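Local coordinates for glyoxalase family protein (Bacillus cereus, PDB 1ZSW), which binds zinc and belongs to the glyoxalase/bleomycin resistance/dioxygenase superfamily, although its substrate and reaction are unknown, at residues T99-D113 against K175-R189. Residues are numbered along the deposited sequence; the frame is centred on the assembly and turned at random. Where two conformers were deposited one is given.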
# COMPACT_ATOMS: atom_id res chain seq x y z
N THR A 99 -15.46 -9.73 -5.92
CA THR A 99 -15.28 -8.42 -6.52
C THR A 99 -15.45 -7.32 -5.47
O THR A 99 -15.59 -7.58 -4.28
CB THR A 99 -16.19 -8.25 -7.77
OG1 THR A 99 -15.82 -7.08 -8.51
CG2 THR A 99 -17.68 -8.26 -7.34
N ASN A 100 -15.38 -6.07 -5.94
CA ASN A 100 -15.37 -4.89 -5.07
C ASN A 100 -14.37 -4.99 -3.92
O ASN A 100 -14.70 -4.86 -2.74
CB ASN A 100 -16.79 -4.55 -4.59
CG ASN A 100 -17.66 -4.04 -5.74
OD1 ASN A 100 -17.17 -3.73 -6.82
ND2 ASN A 100 -18.95 -3.93 -5.47
N ALA A 101 -13.14 -5.21 -4.32
CA ALA A 101 -12.04 -5.38 -3.35
C ALA A 101 -10.72 -4.99 -4.00
O ALA A 101 -10.57 -5.00 -5.22
CB ALA A 101 -11.95 -6.83 -2.93
N ILE A 102 -9.79 -4.52 -3.17
CA ILE A 102 -8.38 -4.37 -3.61
C ILE A 102 -7.82 -5.78 -3.60
O ILE A 102 -7.92 -6.49 -2.60
CB ILE A 102 -7.62 -3.44 -2.61
CG1 ILE A 102 -8.39 -2.14 -2.45
CG2 ILE A 102 -6.16 -3.25 -3.10
CD1 ILE A 102 -7.92 -1.37 -1.19
N THR A 103 -7.23 -6.21 -4.73
CA THR A 103 -6.96 -7.65 -4.90
C THR A 103 -5.50 -8.06 -5.14
O THR A 103 -5.21 -9.24 -5.08
CB THR A 103 -7.86 -8.27 -6.02
OG1 THR A 103 -7.74 -7.47 -7.19
CG2 THR A 103 -9.32 -8.36 -5.53
N ARG A 104 -4.58 -7.14 -5.44
CA ARG A 104 -3.17 -7.55 -5.69
C ARG A 104 -2.23 -6.41 -5.38
O ARG A 104 -2.52 -5.24 -5.75
CB ARG A 104 -2.99 -8.00 -7.15
CG ARG A 104 -1.75 -8.86 -7.36
CD ARG A 104 -1.47 -9.17 -8.83
NE ARG A 104 -2.64 -9.55 -9.64
CZ ARG A 104 -3.03 -10.81 -9.87
NH1 ARG A 104 -2.37 -11.84 -9.34
NH2 ARG A 104 -4.10 -11.04 -10.63
N ILE A 105 -1.10 -6.73 -4.74
CA ILE A 105 -0.07 -5.76 -4.45
C ILE A 105 1.14 -5.98 -5.35
O ILE A 105 1.78 -7.02 -5.26
CB ILE A 105 0.42 -5.88 -3.01
CG1 ILE A 105 -0.76 -5.89 -2.05
CG2 ILE A 105 1.38 -4.71 -2.68
CD1 ILE A 105 -0.30 -6.20 -0.59
N GLY A 106 1.43 -5.00 -6.20
CA GLY A 106 2.63 -5.03 -7.04
C GLY A 106 3.84 -4.48 -6.27
O GLY A 106 3.73 -3.44 -5.62
N LEU A 107 4.98 -5.15 -6.38
CA LEU A 107 6.21 -4.72 -5.66
C LEU A 107 7.33 -4.65 -6.69
O LEU A 107 7.56 -5.64 -7.42
CB LEU A 107 6.56 -5.73 -4.57
CG LEU A 107 5.53 -5.91 -3.45
CD1 LEU A 107 5.92 -7.05 -2.52
CD2 LEU A 107 5.44 -4.59 -2.70
N LEU A 108 8.00 -3.51 -6.78
CA LEU A 108 9.06 -3.32 -7.80
C LEU A 108 10.36 -3.99 -7.36
O LEU A 108 10.74 -3.89 -6.20
CB LEU A 108 9.30 -1.83 -8.04
CG LEU A 108 8.10 -1.09 -8.63
CD1 LEU A 108 8.22 0.42 -8.55
CD2 LEU A 108 7.92 -1.52 -10.11
N VAL A 109 11.01 -4.68 -8.30
CA VAL A 109 12.38 -5.19 -8.13
C VAL A 109 13.21 -4.68 -9.29
O VAL A 109 12.68 -4.36 -10.34
CB VAL A 109 12.47 -6.72 -8.00
CG1 VAL A 109 11.74 -7.17 -6.75
CG2 VAL A 109 11.90 -7.47 -9.26
N PRO A 110 14.54 -4.53 -9.08
CA PRO A 110 15.31 -3.81 -10.10
C PRO A 110 15.41 -4.44 -11.50
O PRO A 110 15.37 -3.70 -12.45
CB PRO A 110 16.69 -3.68 -9.44
CG PRO A 110 16.40 -3.81 -7.93
CD PRO A 110 15.33 -4.85 -7.89
N SER A 111 15.53 -5.74 -11.61
CA SER A 111 15.85 -6.34 -12.92
C SER A 111 15.25 -7.71 -13.16
O SER A 111 14.74 -8.37 -12.24
CB SER A 111 17.38 -6.46 -13.00
OG SER A 111 17.77 -7.55 -12.17
N GLU A 112 15.22 -8.15 -14.43
CA GLU A 112 14.69 -9.47 -14.74
C GLU A 112 15.51 -10.53 -14.00
O GLU A 112 15.01 -11.58 -13.60
CB GLU A 112 14.61 -9.72 -16.26
CG GLU A 112 13.48 -8.94 -16.92
CD GLU A 112 13.21 -9.27 -18.39
OE1 GLU A 112 13.52 -8.41 -19.26
OE2 GLU A 112 12.67 -10.35 -18.67
N ASP A 113 16.79 -10.21 -13.79
CA ASP A 113 17.69 -11.02 -12.96
C ASP A 113 17.17 -11.20 -11.53
O ASP A 113 17.13 -12.32 -11.03
CB ASP A 113 19.10 -10.41 -12.95
CG ASP A 113 20.09 -11.20 -12.10
OD1 ASP A 113 20.97 -10.57 -11.46
OD2 ASP A 113 20.00 -12.45 -12.07
N LYS A 175 20.85 -5.49 -4.45
CA LYS A 175 20.50 -5.30 -5.86
C LYS A 175 19.24 -6.05 -6.29
O LYS A 175 18.76 -5.84 -7.41
CB LYS A 175 21.67 -5.68 -6.76
CG LYS A 175 21.94 -7.17 -6.79
CD LYS A 175 23.32 -7.39 -7.40
CE LYS A 175 23.31 -8.47 -8.40
NZ LYS A 175 24.69 -8.63 -9.01
N HIS A 176 18.72 -6.92 -5.42
CA HIS A 176 17.49 -7.68 -5.70
C HIS A 176 16.36 -7.33 -4.73
O HIS A 176 15.29 -7.92 -4.81
CB HIS A 176 17.72 -9.18 -5.64
CG HIS A 176 18.74 -9.66 -6.63
ND1 HIS A 176 18.79 -9.19 -7.93
CD2 HIS A 176 19.76 -10.53 -6.50
CE1 HIS A 176 19.81 -9.76 -8.56
NE2 HIS A 176 20.40 -10.60 -7.72
N GLN A 177 16.61 -6.42 -3.81
CA GLN A 177 15.59 -6.14 -2.80
C GLN A 177 14.37 -5.53 -3.46
O GLN A 177 14.47 -4.75 -4.43
CB GLN A 177 16.09 -5.13 -1.75
CG GLN A 177 16.92 -5.82 -0.67
CD GLN A 177 17.41 -4.88 0.41
OE1 GLN A 177 16.74 -3.92 0.79
NE2 GLN A 177 18.62 -5.15 0.93
N ILE A 178 13.24 -5.84 -2.85
CA ILE A 178 12.00 -5.13 -3.14
C ILE A 178 12.23 -3.64 -2.94
O ILE A 178 12.74 -3.22 -1.87
CB ILE A 178 10.86 -5.65 -2.25
CG1 ILE A 178 10.43 -7.05 -2.76
CG2 ILE A 178 9.65 -4.71 -2.36
CD1 ILE A 178 9.76 -7.87 -1.73
N GLN A 179 11.87 -2.82 -3.92
CA GLN A 179 12.10 -1.37 -3.84
C GLN A 179 10.98 -0.64 -3.14
O GLN A 179 11.22 0.20 -2.25
CB GLN A 179 12.35 -0.76 -5.21
CG GLN A 179 13.54 -1.42 -5.91
CD GLN A 179 13.53 -1.11 -7.35
OE1 GLN A 179 13.05 -1.89 -8.15
NE2 GLN A 179 14.01 0.08 -7.69
N GLY A 180 9.75 -0.98 -3.51
CA GLY A 180 8.55 -0.39 -2.92
C GLY A 180 7.42 -0.80 -3.83
O GLY A 180 7.58 -1.71 -4.67
N MET A 181 6.29 -0.12 -3.68
CA MET A 181 5.06 -0.49 -4.39
C MET A 181 5.08 -0.07 -5.82
O MET A 181 5.50 1.03 -6.15
CB MET A 181 3.83 0.17 -3.72
CG MET A 181 3.68 -0.36 -2.30
SD MET A 181 2.51 0.68 -1.33
CE MET A 181 1.08 0.16 -2.19
N GLY A 182 4.53 -0.95 -6.66
CA GLY A 182 4.21 -0.60 -8.06
C GLY A 182 2.70 -0.69 -8.29
O GLY A 182 1.93 -0.11 -7.52
N SER A 183 2.26 -1.39 -9.33
CA SER A 183 0.84 -1.50 -9.63
C SER A 183 0.06 -2.03 -8.44
O SER A 183 0.49 -3.03 -7.84
CB SER A 183 0.64 -2.53 -10.75
OG SER A 183 1.58 -2.34 -11.78
N VAL A 184 -1.10 -1.43 -8.15
CA VAL A 184 -2.04 -2.02 -7.17
C VAL A 184 -3.31 -2.32 -7.93
O VAL A 184 -3.75 -1.51 -8.70
CB VAL A 184 -2.33 -1.04 -6.00
CG1 VAL A 184 -3.41 -1.60 -5.09
CG2 VAL A 184 -1.03 -0.84 -5.13
N GLU A 185 -3.84 -3.53 -7.73
CA GLU A 185 -5.01 -4.01 -8.50
C GLU A 185 -6.30 -3.82 -7.70
O GLU A 185 -6.38 -4.27 -6.51
CB GLU A 185 -4.82 -5.49 -8.77
CG GLU A 185 -5.84 -6.10 -9.70
CD GLU A 185 -5.58 -7.57 -9.82
OE1 GLU A 185 -4.67 -7.94 -10.64
OE2 GLU A 185 -6.23 -8.37 -9.09
N LEU A 186 -7.28 -3.21 -8.35
CA LEU A 186 -8.65 -3.02 -7.79
C LEU A 186 -9.60 -3.85 -8.67
O LEU A 186 -9.53 -3.71 -9.90
CB LEU A 186 -9.06 -1.53 -7.86
CG LEU A 186 -8.09 -0.53 -7.22
CD1 LEU A 186 -8.61 0.89 -7.25
CD2 LEU A 186 -7.77 -0.93 -5.77
N THR A 187 -10.44 -4.65 -8.05
CA THR A 187 -11.44 -5.46 -8.82
C THR A 187 -12.80 -4.86 -8.45
O THR A 187 -13.13 -4.72 -7.28
CB THR A 187 -11.33 -6.94 -8.42
OG1 THR A 187 -10.01 -7.44 -8.76
CG2 THR A 187 -12.35 -7.80 -9.21
N VAL A 188 -13.57 -4.46 -9.46
CA VAL A 188 -14.80 -3.74 -9.20
C VAL A 188 -15.96 -4.20 -10.10
O VAL A 188 -15.73 -4.77 -11.16
CB VAL A 188 -14.61 -2.20 -9.43
CG1 VAL A 188 -13.62 -1.63 -8.39
CG2 VAL A 188 -14.11 -1.87 -10.86
N ARG A 189 -17.19 -3.92 -9.66
CA ARG A 189 -18.39 -4.14 -10.53
C ARG A 189 -18.51 -3.10 -11.61
O ARG A 189 -18.94 -3.41 -12.75
CB ARG A 189 -19.66 -4.12 -9.69
CG ARG A 189 -19.78 -5.28 -8.70
CD ARG A 189 -20.62 -6.47 -9.29
NE ARG A 189 -20.84 -7.51 -8.28
CZ ARG A 189 -21.31 -7.27 -7.06
NH1 ARG A 189 -21.67 -6.04 -6.72
NH2 ARG A 189 -21.42 -8.24 -6.17
O HOH W 1 19.38 -6.18 -10.05
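Glu185 reaches from strand 180-188 to Thr103 and Arg104 of the antiparallel strand 101-109. Both face it across a classic beta bulge: Thr103 N donates to Glu185 O (2.8 Å, 171° at the hydrogen) and Glu185 N to Arg104 O. Followed outward, Glu185 CB packs on Arg104 CB at 3.5 Å. CG, anti to the backbone N (chi1 -173°), passes Thr103 OG1 at 3.4 Å, and the extended chain brings the carboxylate between both neighbours. There OE2 accepts the Thr103 hydroxyl at 2.6 Å on its anti lone pair. In the modelled conformer of two, Arg104 NE meets OE1 at 2.8 Å in a salt bridge; OE1 lies in the guanidinium plane, whereas the nitrogen stands above the carboxylate plane, the two planes 80° apart. Tyr135 OH also bonds OE1. Thr187 OG1 lies 2.8 Å from Thr103 OG1, extending the polar row. On the other face Ile102 CG1 lies 3.6 Å from Leu186 CD2, the Ile102 side chain being about 5 Å from that of zinc ligand His246. This pairing joins strands from the two glyoxalase-family regions. Thr103 and Tyr135, one on each oxygen, fix the buried carboxylate in rotation; in this conformer the arginine probably also stabilises its negative charge.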